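Local coordinates for ThiJ/pfpI family protein (Bacillus anthracis, PDB 3EFE) that is of undetermined function but belongs to the DJ-1/PfpI family, whose members include chaperones, proteases and other enzymes built on a class I glutamine amidotransferase-like fold, at residues Glu51-Thr54 against Arg60-Pro63. Numbering follows the deposited sequence.
Sequences EMIT and RIKP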
loop_
_atom_site.group_PDB
_atom_site.type_symbol
_atom_site.label_atom_id
_atom_site.label_comp_id
_atom_site.label_asym_id
_atom_site.label_seq_id
_atom_site.Cartn_x
_atom_site.Cartn_y
_atom_site.Cartn_z
ATOM N N GLU D 51 10.362 -17.467 9.711
ATOM C CA GLU D 51 9.436 -16.939 10.713
ATOM C C GLU D 51 8.495 -15.923 10.058
ATOM O O GLU D 51 8.900 -15.082 9.213
ATOM C CB GLU D 51 10.160 -16.248 11.905
ATOM C CG GLU D 51 11.041 -17.115 12.901
ATOM C CD GLU D 51 11.780 -16.216 14.036
ATOM O OE1 GLU D 51 11.773 -14.947 13.941
ATOM O OE2 GLU D 51 12.398 -16.793 14.997
ATOM N N MET D 52 7.237 -16.034 10.465
ATOM C CA MET D 52 6.221 -15.046 10.190
ATOM C C MET D 52 6.616 -13.717 10.753
ATOM O O MET D 52 7.227 -13.618 11.864
ATOM C CB MET D 52 4.874 -15.523 10.768
ATOM C CG MET D 52 4.343 -16.725 9.927
ATOM S SD MET D 52 2.588 -16.826 9.779
ATOM C CE MET D 52 2.389 -15.368 8.798
ATOM N N ILE D 53 6.287 -12.696 9.969
ATOM C CA ILE D 53 6.569 -11.288 10.234
ATOM C C ILE D 53 5.223 -10.614 10.314
ATOM O O ILE D 53 4.221 -11.155 9.882
ATOM C CB ILE D 53 7.500 -10.695 9.151
ATOM C CG1 ILE D 53 6.813 -10.456 7.789
ATOM C CG2 ILE D 53 8.634 -11.668 8.902
ATOM C CD1 ILE D 53 6.004 -9.208 7.648
ATOM N N THR D 54 5.191 -9.462 10.945
ATOM C CA THR D 54 3.993 -8.649 11.138
ATOM C C THR D 54 4.314 -7.231 10.540
ATOM O O THR D 54 5.320 -6.587 10.905
ATOM C CB THR D 54 3.691 -8.525 12.635
ATOM O OG1 THR D 54 3.523 -9.830 13.202
ATOM C CG2 THR D 54 2.386 -7.706 12.876
ATOM N N ARG D 60 0.053 -10.350 9.399
ATOM C CA ARG D 60 1.001 -11.458 9.639
ATOM C C ARG D 60 1.278 -12.238 8.358
ATOM O O ARG D 60 0.406 -12.870 7.815
ATOM C CB ARG D 60 0.516 -12.411 10.718
ATOM C CG ARG D 60 -0.137 -11.745 11.954
ATOM C CD ARG D 60 0.707 -11.695 13.252
ATOM N NE ARG D 60 1.802 -12.690 13.308
ATOM C CZ ARG D 60 1.703 -14.025 13.195
ATOM N NH1 ARG D 60 2.827 -14.752 13.275
ATOM N NH2 ARG D 60 0.533 -14.647 12.972
ATOM N N ILE D 61 2.515 -12.195 7.896
ATOM C CA ILE D 61 2.864 -12.735 6.614
ATOM C C ILE D 61 3.868 -13.878 6.736
ATOM O O ILE D 61 4.823 -13.795 7.481
ATOM C CB ILE D 61 3.447 -11.575 5.704
ATOM C CG1 ILE D 61 2.334 -10.544 5.442
ATOM C CG2 ILE D 61 4.129 -12.125 4.421
ATOM C CD1 ILE D 61 2.844 -9.193 4.834
ATOM N N LYS D 62 3.696 -14.889 5.920
ATOM C CA LYS D 62 4.544 -16.062 5.912
ATOM C C LYS D 62 5.506 -15.887 4.784
ATOM O O LYS D 62 5.072 -15.857 3.618
ATOM C CB LYS D 62 3.677 -17.324 5.693
ATOM C CG LYS D 62 4.397 -18.696 5.750
ATOM C CD LYS D 62 5.269 -18.862 7.061
ATOM C CE LYS D 62 5.988 -20.274 7.191
ATOM N NZ LYS D 62 5.265 -21.353 6.425
ATOM N N PRO D 63 6.810 -15.710 5.098
ATOM C CA PRO D 63 7.784 -15.586 4.023
ATOM C C PRO D 63 7.796 -16.846 3.169
ATOM O O PRO D 63 7.646 -17.972 3.682
ATOM C CB PRO D 63 9.119 -15.384 4.772
ATOM C CG PRO D 63 8.737 -14.851 6.023
ATOM C CD PRO D 63 7.488 -15.601 6.397
#
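Ile53 and Ile61 form the antiparallel hydrogen-bonded pair of a beta hairpin, with Ile53 N to Ile61 O 3.1 Å and Ile61 N to Ile53 O 2.8 Å. Both bonds are nearly straight, and Arg60 CA also makes a CA-H...O contact with Ile53 O. The hairpin is a separate two-stranded sheet, inserted in the chain between strands 43-47 and 65-66 of the mixed sheet of the DJ-1/PfpI domain, and meets the second subunit, where Ile61 packs on its counterpart and Arg60 and Lys62 make backbone hydrogen bonds. On one face, Ile53 CD1 lies 4.0 Å from Ile61 CB; chi1 of 73° sets CG1 between the backbone N and carbonyl carbon, turning this branch toward the partner strand. Thr54 and Arg60, a non-hydrogen-bonded pair, share the other face. Met52 crosses both Arg60 and Lys62 at about right angles, its CB 3.3 Å from Arg60 NH1 and its CG 3.7 Å from Lys62 CD. Beyond the paired strands, Pro63 sets its ring CD 3.2 Å from Glu51 O. Arg60, bent at chi2 and chi3, brings its guanidinium edge to Thr54, where NE makes a weak hydrogen bond of 3.3 Å to OG1, angled at 128°.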